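Local coordinates for protein D-galactonate dehydratase family member RspA (Pantoea ananatis, PDB 3T6C) that catalyses, with low activity in vitro, the magnesium-dependent dehydration of D-gluconate to 2-dehydro-3-deoxy-D-gluconate, at residues 335-349 / 361-375. Numbering follows the deposited sequence. Where two conformers were deposited one is given.
With GCO (D-gluconic acid), chain D.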
loop_
_atom_site.group_PDB
_atom_site.type_symbol
_atom_site.label_atom_id
_atom_site.label_comp_id
_atom_site.label_asym_id
_atom_site.label_seq_id
_atom_site.Cartn_x
_atom_site.Cartn_y
_atom_site.Cartn_z
ATOM N N ALA A 335 -12.232 17.106 -17.705
ATOM C CA ALA A 335 -11.133 18.027 -17.961
ATOM C C ALA A 335 -10.627 18.623 -16.630
ATOM O O ALA A 335 -9.428 18.764 -16.418
ATOM C CB ALA A 335 -11.609 19.120 -18.921
ATOM N N ILE A 336 -11.549 19.011 -15.763
ATOM C CA ILE A 336 -11.210 19.556 -14.423
ATOM C C ILE A 336 -10.547 18.497 -13.527
ATOM O O ILE A 336 -9.521 18.771 -12.864
ATOM C CB ILE A 336 -12.466 20.129 -13.767
ATOM C CG1 ILE A 336 -12.794 21.463 -14.455
ATOM C CG2 ILE A 336 -12.242 20.278 -12.220
ATOM C CD1 ILE A 336 -14.180 22.009 -14.097
ATOM N N TYR A 337 -11.085 17.296 -13.531
ATOM C CA TYR A 337 -10.464 16.230 -12.725
ATOM C C TYR A 337 -9.014 15.986 -13.196
ATOM O O TYR A 337 -8.107 15.790 -12.394
ATOM C CB TYR A 337 -11.306 14.944 -12.863
ATOM C CG TYR A 337 -11.103 14.015 -11.691
ATOM C CD1 TYR A 337 -11.885 14.171 -10.556
ATOM C CD2 TYR A 337 -10.147 13.010 -11.723
ATOM C CE1 TYR A 337 -11.703 13.386 -9.440
ATOM C CE2 TYR A 337 -9.943 12.221 -10.585
ATOM C CZ TYR A 337 -10.707 12.429 -9.459
ATOM O OH TYR A 337 -10.531 11.610 -8.357
ATOM N N SER A 338 -8.808 16.042 -14.508
ATOM C CA SER A 338 -7.464 15.927 -15.091
ATOM C C SER A 338 -6.581 17.099 -14.680
ATOM O O SER A 338 -5.412 16.891 -14.233
ATOM C CB SER A 338 -7.571 15.853 -16.629
ATOM O OG SER A 338 -8.321 14.705 -16.986
ATOM N N GLU A 339 -7.128 18.321 -14.767
ATOM C CA GLU A 339 -6.377 19.526 -14.447
ATOM C C GLU A 339 -5.769 19.442 -13.056
ATOM O O GLU A 339 -4.593 19.792 -12.839
ATOM C CB GLU A 339 -7.366 20.724 -14.517
ATOM C CG GLU A 339 -6.734 22.077 -14.127
ATOM C CD GLU A 339 -7.777 23.206 -14.017
ATOM O OE1 GLU A 339 -8.930 23.049 -14.486
ATOM O OE2 GLU A 339 -7.430 24.230 -13.409
ATOM N N LEU A 340 -6.570 19.013 -12.090
ATOM C CA LEU A 340 -6.102 19.003 -10.692
ATOM C C LEU A 340 -5.088 17.882 -10.438
ATOM O O LEU A 340 -4.397 17.894 -9.413
ATOM C CB LEU A 340 -7.308 18.915 -9.739
ATOM C CG LEU A 340 -8.071 20.217 -9.341
ATOM C CD1 LEU A 340 -8.333 21.144 -10.517
ATOM C CD2 LEU A 340 -9.389 19.905 -8.620
ATOM N N ASN A 341 -5.031 16.904 -11.347
ATOM C CA ASN A 341 -4.001 15.838 -11.333
ATOM C C ASN A 341 -2.824 16.104 -12.265
ATOM O O ASN A 341 -2.020 15.210 -12.489
ATOM C CB ASN A 341 -4.677 14.475 -11.632
ATOM C CG ASN A 341 -5.371 13.964 -10.402
ATOM O OD1 ASN A 341 -4.683 13.507 -9.462
ATOM N ND2 ASN A 341 -6.719 14.096 -10.345
ATOM N N GLY A 342 -2.775 17.282 -12.895
ATOM C CA GLY A 342 -1.657 17.564 -13.813
ATOM C C GLY A 342 -1.729 16.828 -15.135
ATOM O O GLY A 342 -0.719 16.754 -15.888
ATOM N N VAL A 343 -2.921 16.314 -15.472
ATOM C CA VAL A 343 -3.114 15.587 -16.735
ATOM C C VAL A 343 -3.762 16.529 -17.763
ATOM O O VAL A 343 -4.621 17.333 -17.391
ATOM C CB VAL A 343 -4.057 14.388 -16.450
ATOM C CG1 VAL A 343 -4.481 13.707 -17.790
ATOM C CG2 VAL A 343 -3.308 13.375 -15.565
ATOM N N ARG A 344 -3.371 16.447 -19.040
ATOM C CA ARG A 344 -3.950 17.368 -20.016
ATOM C C ARG A 344 -4.976 16.705 -20.949
ATOM O O ARG A 344 -5.091 15.487 -20.997
ATOM C CB ARG A 344 -2.824 18.030 -20.852
ATOM C CG ARG A 344 -1.887 18.855 -19.942
ATOM C CD ARG A 344 -1.047 19.855 -20.750
ATOM N NE ARG A 344 -0.052 19.174 -21.546
ATOM C CZ ARG A 344 0.754 19.836 -22.363
ATOM N NH1 ARG A 344 0.647 21.158 -22.473
ATOM N NH2 ARG A 344 1.659 19.193 -23.108
ATOM N N THR A 345 -5.687 17.522 -21.719
ATOM C CA THR A 345 -6.771 16.972 -22.579
ATOM C C THR A 345 -6.296 16.755 -24.015
ATOM O O THR A 345 -5.490 17.554 -24.554
ATOM C CB THR A 345 -8.040 17.879 -22.575
ATOM O OG1 THR A 345 -7.758 19.081 -23.318
ATOM C CG2 THR A 345 -8.440 18.245 -21.153
ATOM N N ALA A 346 -6.682 15.610 -24.601
ATOM C CA ALA A 346 -6.539 15.430 -26.044
ATOM C C ALA A 346 -7.817 14.715 -26.480
ATOM O O ALA A 346 -7.771 13.520 -26.876
ATOM C CB ALA A 346 -5.278 14.504 -26.228
ATOM N N TRP A 347 -8.872 15.473 -26.747
ATOM C CA TRP A 347 -10.141 14.806 -27.099
ATOM C C TRP A 347 -10.014 14.108 -28.441
ATOM O O TRP A 347 -9.416 14.632 -29.379
ATOM C CB TRP A 347 -11.294 15.836 -27.161
ATOM C CG TRP A 347 -11.421 16.708 -25.916
ATOM C CD1 TRP A 347 -11.334 18.071 -25.869
ATOM C CD2 TRP A 347 -11.652 16.278 -24.583
ATOM N NE1 TRP A 347 -11.515 18.524 -24.587
ATOM C CE2 TRP A 347 -11.694 17.453 -23.769
ATOM C CE3 TRP A 347 -11.835 15.019 -23.976
ATOM C CZ2 TRP A 347 -11.978 17.415 -22.412
ATOM C CZ3 TRP A 347 -12.064 14.989 -22.584
ATOM C CH2 TRP A 347 -12.136 16.181 -21.835
ATOM N N HIS A 348 -10.662 12.937 -28.528
ATOM C CA HIS A 348 -10.701 12.160 -29.805
ATOM C C HIS A 348 -11.506 12.906 -30.868
ATOM O O HIS A 348 -12.622 13.410 -30.593
ATOM C CB HIS A 348 -11.304 10.806 -29.453
ATOM C CG HIS A 348 -11.573 9.897 -30.631
ATOM N ND1 HIS A 348 -12.834 9.789 -31.188
ATOM C CD2 HIS A 348 -10.784 9.027 -31.312
ATOM C CE1 HIS A 348 -12.804 8.903 -32.178
ATOM N NE2 HIS A 348 -11.586 8.400 -32.251
ATOM N N SER A 349 -10.874 13.118 -32.030
ATOM C CA SER A 349 -11.552 13.848 -33.108
ATOM C C SER A 349 -11.055 13.509 -34.521
ATOM O O SER A 349 -10.404 14.353 -35.138
ATOM C CB SER A 349 -11.360 15.335 -32.825
ATOM O OG SER A 349 -12.355 16.070 -33.528
ATOM N N ASN A 361 -15.554 19.973 -28.844
ATOM C CA ASN A 361 -14.163 19.714 -28.420
ATOM C C ASN A 361 -13.413 21.030 -28.307
ATOM O O ASN A 361 -12.673 21.274 -27.342
ATOM C CB ASN A 361 -13.381 18.876 -29.422
ATOM C CG ASN A 361 -13.813 17.445 -29.480
ATOM O OD1 ASN A 361 -14.430 16.902 -28.559
ATOM N ND2 ASN A 361 -13.379 16.767 -30.565
ATOM N N MET A 362 -13.573 21.885 -29.322
ATOM C CA MET A 362 -12.756 23.085 -29.397
ATOM C C MET A 362 -13.192 24.157 -28.374
ATOM O O MET A 362 -12.348 24.937 -27.929
ATOM C CB MET A 362 -12.761 23.645 -30.828
ATOM C CG MET A 362 -11.873 22.757 -31.696
ATOM S SD MET A 362 -11.774 23.380 -33.349
ATOM C CE MET A 362 -10.718 22.102 -34.094
ATOM N N HIS A 363 -14.494 24.207 -28.039
ATOM C CA HIS A 363 -14.954 25.120 -26.997
ATOM C C HIS A 363 -14.408 24.712 -25.631
ATOM O O HIS A 363 -13.995 25.576 -24.856
ATOM C CB HIS A 363 -16.464 25.219 -26.992
ATOM C CG HIS A 363 -17.001 26.104 -28.077
ATOM N ND1 HIS A 363 -17.921 27.110 -27.835
ATOM C CD2 HIS A 363 -16.751 26.135 -29.408
ATOM C CE1 HIS A 363 -18.224 27.714 -28.975
ATOM N NE2 HIS A 363 -17.539 27.134 -29.950
ATOM N N LEU A 364 -14.384 23.415 -25.355
ATOM C CA LEU A 364 -13.662 22.905 -24.171
ATOM C C LEU A 364 -12.187 23.252 -24.263
ATOM O O LEU A 364 -11.606 23.754 -23.285
ATOM C CB LEU A 364 -13.832 21.391 -24.038
ATOM C CG LEU A 364 -15.230 20.967 -23.528
ATOM C CD1 LEU A 364 -15.543 19.572 -24.101
ATOM C CD2 LEU A 364 -15.231 20.954 -22.009
ATOM N N ASP A 365 -11.563 22.975 -25.404
ATOM C CA ASP A 365 -10.150 23.281 -25.562
ATOM C C ASP A 365 -9.818 24.731 -25.278
ATOM O O ASP A 365 -8.816 25.008 -24.614
ATOM C CB ASP A 365 -9.701 23.015 -27.004
ATOM C CG ASP A 365 -9.701 21.549 -27.393
ATOM O OD1 ASP A 365 -9.642 20.637 -26.539
ATOM O OD2 ASP A 365 -9.719 21.320 -28.645
ATOM N N LEU A 366 -10.627 25.672 -25.793
ATOM C CA LEU A 366 -10.363 27.090 -25.534
ATOM C C LEU A 366 -10.445 27.472 -24.058
ATOM O O LEU A 366 -9.694 28.392 -23.635
ATOM C CB LEU A 366 -11.321 27.962 -26.344
ATOM C CG LEU A 366 -10.998 27.996 -27.822
ATOM C CD1 LEU A 366 -12.141 28.720 -28.535
ATOM C CD2 LEU A 366 -9.704 28.802 -28.043
ATOM N N SER A 367 -11.346 26.815 -23.308
ATOM C CA SER A 367 -11.634 27.223 -21.934
ATOM C C SER A 367 -10.888 26.421 -20.871
ATOM O O SER A 367 -11.033 26.695 -19.661
ATOM C CB SER A 367 -13.155 27.216 -21.687
ATOM O OG SER A 367 -13.676 25.922 -21.957
ATOM N N SER A 368 -10.099 25.417 -21.295
ATOM C CA SER A 368 -9.381 24.573 -20.321
ATOM C C SER A 368 -7.943 24.997 -20.098
ATOM O O SER A 368 -7.152 25.012 -21.030
ATOM C CB SER A 368 -9.326 23.118 -20.865
ATOM O OG SER A 368 -10.589 22.516 -20.812
ATOM N N PRO A 369 -7.563 25.255 -18.832
ATOM C CA PRO A 369 -6.153 25.611 -18.637
ATOM C C PRO A 369 -5.201 24.468 -19.070
ATOM O O PRO A 369 -4.093 24.715 -19.556
ATOM C CB PRO A 369 -6.018 25.824 -17.123
ATOM C CG PRO A 369 -7.374 25.859 -16.598
ATOM C CD PRO A 369 -8.358 25.292 -17.592
ATOM N N ASN A 370 -5.677 23.240 -18.881
ATOM C CA ASN A 370 -4.936 22.025 -19.145
ATOM C C ASN A 370 -5.098 21.475 -20.557
ATOM O O ASN A 370 -4.989 20.258 -20.731
ATOM C CB ASN A 370 -5.203 20.945 -18.108
ATOM C CG ASN A 370 -6.635 20.550 -18.067
ATOM O OD1 ASN A 370 -7.536 21.377 -18.191
ATOM N ND2 ASN A 370 -6.877 19.267 -17.834
ATOM N N PHE A 371 -5.518 22.282 -21.510
ATOM C CA PHE A 371 -5.534 21.790 -22.899
ATOM C C PHE A 371 -4.194 21.205 -23.319
ATOM O O PHE A 371 -3.136 21.818 -23.058
ATOM C CB PHE A 371 -5.830 22.976 -23.831
ATOM C CG PHE A 371 -5.677 22.638 -25.296
ATOM C CD1 PHE A 371 -6.511 21.718 -25.928
ATOM C CD2 PHE A 371 -4.644 23.237 -26.016
ATOM C CE1 PHE A 371 -6.307 21.435 -27.334
ATOM C CE2 PHE A 371 -4.436 22.954 -27.372
ATOM C CZ PHE A 371 -5.310 22.045 -28.005
ATOM N N GLY A 372 -4.206 19.945 -23.808
ATOM C CA GLY A 372 -3.013 19.368 -24.435
ATOM C C GLY A 372 -2.780 19.495 -25.935
ATOM O O GLY A 372 -1.893 20.196 -26.393
ATOM N N ILE A 373 -3.697 18.913 -26.702
ATOM C CA ILE A 373 -3.581 18.986 -28.157
ATOM C C ILE A 373 -4.960 18.665 -28.728
ATOM O O ILE A 373 -5.761 18.011 -28.040
ATOM C CB ILE A 373 -2.454 18.032 -28.682
ATOM C CG1 ILE A 373 -2.106 18.367 -30.133
ATOM C CG2 ILE A 373 -2.906 16.565 -28.597
ATOM C CD1 ILE A 373 -1.461 19.789 -30.272
ATOM N N GLN A 374 -5.222 19.103 -29.973
ATOM C CA GLN A 374 -6.485 18.686 -30.624
ATOM C C GLN A 374 -6.233 17.934 -31.929
ATOM O O GLN A 374 -5.787 18.512 -32.911
ATOM C CB GLN A 374 -7.348 19.918 -30.915
ATOM C CG GLN A 374 -8.786 19.567 -31.415
ATOM C CD GLN A 374 -9.442 18.497 -30.536
ATOM O OE1 GLN A 374 -9.529 17.317 -30.951
ATOM N NE2 GLN A 374 -9.837 18.862 -29.318
ATOM N N GLU A 375 -6.551 16.642 -31.931
ATOM C CA GLU A 375 -6.572 15.843 -33.147
ATOM C C GLU A 375 -7.451 16.498 -34.186
ATOM O O GLU A 375 -8.524 17.011 -33.830
ATOM C CB GLU A 375 -7.192 14.499 -32.793
ATOM C CG GLU A 375 -7.079 13.474 -33.919
ATOM C CD GLU A 375 -7.536 12.103 -33.486
ATOM O OE1 GLU A 375 -8.232 11.960 -32.483
ATOM O OE2 GLU A 375 -7.191 11.113 -34.175
HETATM C C1 GCO D . -7.880 7.912 -33.433
HETATM C C2 GCO D . -8.678 6.667 -33.326
HETATM C C3 GCO D . -9.568 6.377 -34.519
HETATM C C4 GCO D . -10.539 5.257 -34.204
HETATM C C5 GCO D . -11.866 5.525 -34.871
HETATM C C6 GCO D . -12.912 4.461 -34.589
HETATM O O1A GCO D . -8.241 8.883 -34.161
HETATM O O1B GCO D . -6.884 8.052 -32.650
HETATM O O2 GCO D . -7.854 5.635 -32.852
HETATM O O3 GCO D . -8.723 6.061 -35.562
HETATM O O4 GCO D . -9.976 4.050 -34.684
HETATM O O5 GCO D . -12.333 6.747 -34.433
HETATM O O6 GCO D . -14.175 4.712 -35.173
HETATM O O HOH W 1 -1.247 23.148 -21.470
HETATM O O HOH W 2 -8.069 18.355 -26.071
HETATM O O HOH W 3 -10.270 20.718 -23.056
HETATM O O HOH W 4 -6.831 15.509 -29.290
HETATM O O HOH W 5 -14.579 14.130 -28.767
HETATM O O HOH W 6 -10.899 18.192 -34.689
#
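N370 reaches from the turn after helix 355-367 to the last turns of helix 328-340 and the segment just after it, its amide nitrogen shared between two carbonyls. ND2 of N370 gives one hydrogen to V343 O at 3.0 Å, an almost straight bond lying in both the amide and the carbonyl plane, and the other to A335 O, which is met at a tilt and also takes the helical bond from E339 N. A chi1 of 61°, which sets CG between the backbone N and the carbonyl carbon, brings the amide against CB of E339. The E339 carboxylate packs on CG of P369, and its OE2 forms a salt bridge with K333 of a second subunit.

The main chain carries the pairing onward: T345 N donates to N370 O, and T345 O receives I373 N at 3.1 Å and, weakly, G372 N. Beyond it, the indole of W347 lies beside helix 355-367, its plane only 12° from that of the D365 carboxylate, with CD1 3.1 Å from D365 OD1. The indole N-H is not aimed at that oxygen; NE1 donates to a water that in turn bonds T345 OG1 and S368 OG. A second water makes four bonds, accepting from T345 OG1 and W347 N and donating to D365 OD1 and I373 O. NE2 of Q374 lies near the indole plane at its edge, and its nearly straight 2.6 Å bond to the syn lone pair of D365 OD2 helps set the turn of the amide.

Toward the substrate, S349 N meets OE1 of E375 from above the carboxylate plane at 2.9 Å; R319 and H150 also hold this carboxylate. H348 NE2 donates to O5 of D-gluconate at 2.8 Å, whereas OE2 of E375 lies 2.5 Å from O1A of the ligand's carboxylate. H348 follows strand 344-345 and E375 ends strand 374-375, the usual place for the active site in the beta/alpha-barrel of this enolase-superfamily enzyme.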